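Local coordinates for MamA (Candidatus Magnetobacterium bavaricum, PDB 3VTX), which belongs to the tetratricopeptide-repeat proteins, all-helical scaffolds whose members commonly mediate protein-protein interactions, at residues K30-D35 with E40-L45; K132-K137 with R142-I147. All blocks are in the same frame, centred on the assembly; numbering follows the deposited sequence.

How the contacts relate
Contacts 1 and 2 are the same kind of helix-to-helix junction, met twice in one tetratricopeptide-repeat array. Their residues correspond one to one at a spacing of 102, three times the 34-residue repeat length: Leu-32 answers to Ile-134, Thr-41 to Ala-143, Leu-42 to Tyr-144 and Leu-45 to Ile-147. In each, an aliphatic residue near the end of one helix packs on the start of the next. The centres lie 36 Å apart on opposite sides of the chain's centre, and the nearest atoms stay about 20 Å from each other. Leucines and a threonine fill most of contact 1; in contact 2 the Tyr-144 ring stands where contact 1 has Leu-42, and Ala-143 marks the closest backbone approach.

Contact 1: residues K30-D35 with E40-L45; sequences KVLKAD and ETLLKL
Leu-32 and Thr-41 meet with no ring or amide passing between residues 30-35 and 40-45; the flat groups stand round the contact, the ring of Tyr-8 on Val-31, that of Tyr-28 on Thr-41, and the Asn-38 amide oxygen at the Thr-41 hydroxyl. The contact packs two successive helices of a tetratricopeptide-repeat fold, the end of helix 21-34 against the start of helix 39-51. The axes of the two short segments run roughly antiparallel, 145° between their N-to-C directions, and approach to 10.1 Å; Leu-32 and Thr-41 have the nearest CA atoms, 7.2 Å apart.

Leu-32 has the largest share of the contact. The side chains of Leu-32 and Thr-41 pass side by side, each heading for the other's helix, which brings Leu-32 CG to 3.7 Å from Thr-41 CG2. Leucine suits this place because CD1 can touch both neighbouring leucines, 3.8 Å from Leu-42 CD2 and also against Leu-45 CD2, while the second methyl, CD2, adds another contact to Leu-42.

Threonine suits its place by having two unlike branches. With CG2 anti to the backbone N, the methyl faces Leu-32 and Val-31, while the hydroxyl is hydrogen-bonded to Asn-38 OD1. Leu-42 and Leu-45 extend the packing to Ser-61 of helix 55-68. Beside the hydroxyl, compact Val-31 rests its CG1 3.5 Å from Thr-41 OG1.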
loop_
_atom_site.group_PDB
_atom_site.type_symbol
_atom_site.label_atom_id
_atom_site.label_comp_id
_atom_site.label_asym_id
_atom_site.label_seq_id
_atom_site.Cartn_x
_atom_site.Cartn_y
_atom_site.Cartn_z
ATOM N N LYS A 30 -4.524 -17.764 -18.609
ATOM C CA LYS A 30 -4.596 -18.247 -20.005
ATOM C C LYS A 30 -3.790 -17.242 -20.888
ATOM O O LYS A 30 -2.956 -17.681 -21.691
ATOM C CB LYS A 30 -6.022 -18.360 -20.438
ATOM C CG LYS A 30 -6.151 -18.880 -21.950
ATOM C CD LYS A 30 -7.401 -19.698 -22.214
ATOM C CE LYS A 30 -7.277 -20.506 -23.557
ATOM N NZ LYS A 30 -6.001 -21.332 -23.524
ATOM N N VAL A 31 -3.971 -15.948 -20.655
ATOM C CA VAL A 31 -3.166 -14.914 -21.337
ATOM C C VAL A 31 -1.679 -15.202 -21.175
ATOM O O VAL A 31 -0.899 -15.180 -22.148
ATOM C CB VAL A 31 -3.493 -13.538 -20.878
ATOM C CG1 VAL A 31 -2.475 -12.496 -21.481
ATOM C CG2 VAL A 31 -4.885 -13.149 -21.183
ATOM N N LEU A 32 -1.268 -15.488 -19.927
ATOM C CA LEU A 32 0.119 -15.632 -19.557
ATOM C C LEU A 32 0.730 -16.940 -20.013
ATOM O O LEU A 32 1.950 -17.021 -20.136
ATOM C CB LEU A 32 0.291 -15.442 -18.036
ATOM C CG LEU A 32 0.012 -14.019 -17.563
ATOM C CD1 LEU A 32 -0.057 -13.907 -15.977
ATOM C CD2 LEU A 32 1.101 -12.985 -18.071
ATOM N N LYS A 33 -0.102 -17.954 -20.275
ATOM C CA LYS A 33 0.376 -19.235 -20.834
ATOM C C LYS A 33 0.985 -18.979 -22.227
ATOM O O LYS A 33 2.024 -19.529 -22.542
ATOM C CB LYS A 33 -0.758 -20.285 -21.016
ATOM C CG LYS A 33 -1.421 -20.906 -19.784
ATOM C CD LYS A 33 -2.635 -21.797 -20.290
ATOM C CE LYS A 33 -3.526 -22.461 -19.219
ATOM N NZ LYS A 33 -4.096 -21.592 -18.111
ATOM N N ALA A 34 0.300 -18.135 -23.001
ATOM C CA ALA A 34 0.598 -17.807 -24.385
ATOM C C ALA A 34 1.599 -16.673 -24.513
ATOM O O ALA A 34 2.418 -16.661 -25.460
ATOM C CB ALA A 34 -0.749 -17.425 -25.125
ATOM N N ASP A 35 1.551 -15.727 -23.563
ATOM C CA ASP A 35 2.290 -14.468 -23.615
ATOM C C ASP A 35 2.789 -14.161 -22.212
ATOM O O ASP A 35 2.237 -13.277 -21.553
ATOM C CB ASP A 35 1.340 -13.375 -24.100
ATOM C CG ASP A 35 2.046 -12.004 -24.383
ATOM O OD1 ASP A 35 3.300 -11.872 -24.249
ATOM O OD2 ASP A 35 1.269 -11.068 -24.678
ATOM N N GLU A 40 0.941 -6.018 -18.564
ATOM C CA GLU A 40 -0.368 -5.475 -18.175
ATOM C C GLU A 40 -1.177 -6.575 -17.413
ATOM O O GLU A 40 -1.836 -6.297 -16.362
ATOM C CB GLU A 40 -1.169 -5.094 -19.400
ATOM C CG GLU A 40 -2.507 -4.576 -19.101
ATOM C CD GLU A 40 -3.209 -3.875 -20.250
ATOM O OE1 GLU A 40 -2.755 -4.042 -21.402
ATOM O OE2 GLU A 40 -4.213 -3.169 -19.960
ATOM N N THR A 41 -1.081 -7.790 -17.950
ATOM C CA THR A 41 -1.696 -8.998 -17.342
ATOM C C THR A 41 -1.063 -9.411 -16.031
ATOM O O THR A 41 -1.787 -9.751 -15.094
ATOM C CB THR A 41 -1.797 -10.144 -18.334
ATOM O OG1 THR A 41 -2.533 -9.629 -19.452
ATOM C CG2 THR A 41 -2.650 -11.420 -17.763
ATOM N N LEU A 42 0.244 -9.348 -15.945
ATOM C CA LEU A 42 0.936 -9.645 -14.686
ATOM C C LEU A 42 0.465 -8.725 -13.576
ATOM O O LEU A 42 0.157 -9.208 -12.463
ATOM C CB LEU A 42 2.447 -9.603 -14.848
ATOM C CG LEU A 42 3.076 -10.776 -15.537
ATOM C CD1 LEU A 42 4.554 -10.468 -15.981
ATOM C CD2 LEU A 42 3.023 -12.113 -14.738
ATOM N N LEU A 43 0.285 -7.442 -13.860
ATOM C CA LEU A 43 -0.148 -6.493 -12.842
ATOM C C LEU A 43 -1.605 -6.761 -12.478
ATOM O O LEU A 43 -1.982 -6.716 -11.339
ATOM C CB LEU A 43 0.027 -5.057 -13.345
ATOM C CG LEU A 43 -0.348 -4.017 -12.322
ATOM C CD1 LEU A 43 0.405 -4.166 -10.976
ATOM C CD2 LEU A 43 -0.065 -2.601 -12.971
ATOM N N LYS A 44 -2.451 -7.029 -13.465
ATOM C CA LYS A 44 -3.834 -7.322 -13.180
ATOM C C LYS A 44 -4.001 -8.610 -12.391
ATOM O O LYS A 44 -4.851 -8.600 -11.440
ATOM C CB LYS A 44 -4.685 -7.417 -14.468
ATOM C CG LYS A 44 -5.042 -6.038 -15.043
ATOM C CD LYS A 44 -5.541 -6.199 -16.498
ATOM C CE LYS A 44 -6.108 -4.820 -17.009
ATOM N NZ LYS A 44 -6.728 -5.036 -18.318
ATOM N N LEU A 45 -3.219 -9.649 -12.713
ATOM C CA LEU A 45 -3.314 -10.927 -11.932
ATOM C C LEU A 45 -2.856 -10.672 -10.494
ATOM O O LEU A 45 -3.463 -11.114 -9.531
ATOM C CB LEU A 45 -2.559 -12.048 -12.599
ATOM C CG LEU A 45 -2.525 -13.411 -11.943
ATOM C CD1 LEU A 45 -3.988 -13.864 -11.736
ATOM C CD2 LEU A 45 -1.683 -14.366 -12.712
#

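Contact 2: residues K132-K137 with R142-I147; sequences KTISIK and RAYQSI
Ile-134 crosses the ring of Tyr-144 at a slant and sets its end methyl squarely on the aromatic face. CD1 stands 3.5 Å from the ring centroid and only 8° off the ring normal, a CH-pi contact over the middle of the ring. CG2, the other branch, lies toward the phenol end, in plain van der Waals touch 3.2 Å from Tyr-144 OH. The hydroxyl's hydrogen bond is to Pro-138 O in the connecting turn, which ties down the far end of the ring.

With CG1 anti to the carbonyl carbon (chi1 -73°) and chi2 extended, Ile-134 carries CD1 out to the opposite helix. There it meets Ile-147 tip to tip, the two CD1 atoms 3.5 Å apart. Ala-143 fits where the backbones are nearest: its small CB takes Ile-134 CG1 at 3.6 Å. Thr-133 CG2 lies farther from Ala-143 CB, at 4.2 Å; its hydroxyl is hydrogen-bonded to Ala-129 O, one turn back in its own helix.

Beyond the pair, Tyr-144 touches Ala-167 and Ile-147 touches Tyr-163, both on helix 157-169. Successive helices packed nearly antiparallel, here 158° between the segment axes, are characteristic of tetratricopeptide-repeat arrays.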
loop_
_atom_site.group_PDB
_atom_site.type_symbol
_atom_site.label_atom_id
_atom_site.label_comp_id
_atom_site.label_asym_id
_atom_site.label_seq_id
_atom_site.Cartn_x
_atom_site.Cartn_y
_atom_site.Cartn_z
ATOM N N LYS A 132 6.613 12.917 6.004
ATOM C CA LYS A 132 6.485 13.126 4.548
ATOM C C LYS A 132 5.076 12.893 4.163
ATOM O O LYS A 132 4.558 13.626 3.351
ATOM C CB LYS A 132 7.401 12.214 3.762
ATOM C CG LYS A 132 7.552 12.514 2.324
ATOM C CD LYS A 132 8.357 13.808 2.050
ATOM C CE LYS A 132 8.340 14.085 0.510
ATOM N NZ LYS A 132 8.749 15.501 0.187
ATOM N N THR A 133 4.402 11.849 4.737
ATOM C CA THR A 133 3.014 11.571 4.483
ATOM C C THR A 133 2.135 12.761 4.792
ATOM O O THR A 133 1.273 13.111 4.011
ATOM C CB THR A 133 2.476 10.328 5.266
ATOM O OG1 THR A 133 3.297 9.164 4.946
ATOM C CG2 THR A 133 1.014 10.049 5.007
ATOM N N ILE A 134 2.346 13.365 5.942
ATOM C CA ILE A 134 1.569 14.507 6.362
ATOM C C ILE A 134 1.904 15.760 5.486
ATOM O O ILE A 134 1.026 16.590 5.282
ATOM C CB ILE A 134 1.838 14.840 7.829
ATOM C CG1 ILE A 134 1.127 13.744 8.655
ATOM C CG2 ILE A 134 1.347 16.269 8.171
ATOM C CD1 ILE A 134 1.534 13.787 10.167
ATOM N N SER A 135 3.114 15.877 5.013
ATOM C CA SER A 135 3.469 17.022 4.117
ATOM C C SER A 135 2.658 16.955 2.834
ATOM O O SER A 135 2.326 18.012 2.226
ATOM C CB SER A 135 4.967 17.107 3.871
ATOM O OG SER A 135 5.427 16.055 3.031
ATOM N N ILE A 136 2.312 15.756 2.387
ATOM C CA ILE A 136 1.523 15.555 1.176
ATOM C C ILE A 136 0.054 15.604 1.473
ATOM O O ILE A 136 -0.711 16.145 0.683
ATOM C CB ILE A 136 1.907 14.177 0.472
ATOM C CG1 ILE A 136 3.412 14.115 0.209
ATOM C CG2 ILE A 136 1.164 13.963 -0.820
ATOM C CD1 ILE A 136 3.929 12.624 0.105
ATOM N N LYS A 137 -0.407 14.932 2.545
ATOM C CA LYS A 137 -1.803 14.846 2.929
ATOM C C LYS A 137 -1.953 15.275 4.398
ATOM O O LYS A 137 -2.038 14.435 5.335
ATOM C CB LYS A 137 -2.316 13.423 2.828
ATOM C CG LYS A 137 -2.202 12.867 1.410
ATOM C CD LYS A 137 -3.340 13.380 0.555
ATOM C CE LYS A 137 -3.439 12.562 -0.802
ATOM N NZ LYS A 137 -4.835 12.677 -1.376
ATOM N N ARG A 142 -4.589 9.480 10.770
ATOM C CA ARG A 142 -3.845 8.376 11.325
ATOM C C ARG A 142 -2.345 8.591 11.273
ATOM O O ARG A 142 -1.650 8.050 12.095
ATOM C CB ARG A 142 -4.213 7.033 10.658
ATOM C CG ARG A 142 -3.888 5.881 11.617
ATOM C CD ARG A 142 -4.330 4.564 11.064
ATOM N NE ARG A 142 -4.196 3.451 11.965
ATOM C CZ ARG A 142 -3.211 2.564 11.996
ATOM N NH1 ARG A 142 -3.220 1.566 12.866
ATOM N NH2 ARG A 142 -2.177 2.690 11.210
ATOM N N ALA A 143 -1.813 9.365 10.343
ATOM C CA ALA A 143 -0.407 9.630 10.321
ATOM C C ALA A 143 0.056 10.332 11.573
ATOM O O ALA A 143 1.167 10.068 12.087
ATOM C CB ALA A 143 -0.019 10.387 9.062
ATOM N N TYR A 144 -0.737 11.274 12.033
ATOM C CA TYR A 144 -0.407 11.920 13.375
ATOM C C TYR A 144 -0.452 10.919 14.509
ATOM O O TYR A 144 0.463 10.879 15.352
ATOM C CB TYR A 144 -1.391 13.012 13.707
ATOM C CG TYR A 144 -1.350 14.113 12.658
ATOM C CD1 TYR A 144 -0.559 15.216 12.834
ATOM C CD2 TYR A 144 -2.133 14.036 11.521
ATOM C CE1 TYR A 144 -0.511 16.209 11.812
ATOM C CE2 TYR A 144 -2.127 15.053 10.558
ATOM C CZ TYR A 144 -1.328 16.089 10.698
ATOM O OH TYR A 144 -1.348 17.084 9.728
ATOM N N GLN A 145 -1.436 9.996 14.499
ATOM C CA GLN A 145 -1.493 8.971 15.528
ATOM C C GLN A 145 -0.230 8.086 15.451
ATOM O O GLN A 145 0.353 7.756 16.462
ATOM C CB GLN A 145 -2.769 8.128 15.378
ATOM C CG GLN A 145 -4.048 8.860 15.552
ATOM C CD GLN A 145 -5.234 7.953 15.181
ATOM O OE1 GLN A 145 -5.435 6.911 15.864
ATOM N NE2 GLN A 145 -5.886 8.184 14.032
ATOM N N SER A 146 0.106 7.682 14.249
ATOM C CA SER A 146 1.272 6.792 13.988
ATOM C C SER A 146 2.572 7.452 14.438
ATOM O O SER A 146 3.454 6.768 15.045
ATOM C CB SER A 146 1.342 6.351 12.529
ATOM O OG SER A 146 0.243 5.535 12.212
ATOM N N ILE A 147 2.714 8.775 14.200
ATOM C CA ILE A 147 3.840 9.521 14.763
ATOM C C ILE A 147 3.877 9.431 16.275
ATOM O O ILE A 147 4.915 9.129 16.863
ATOM C CB ILE A 147 3.961 10.966 14.272
ATOM C CG1 ILE A 147 4.224 10.955 12.757
ATOM C CG2 ILE A 147 5.054 11.705 15.120
ATOM C CD1 ILE A 147 4.073 12.385 12.150
#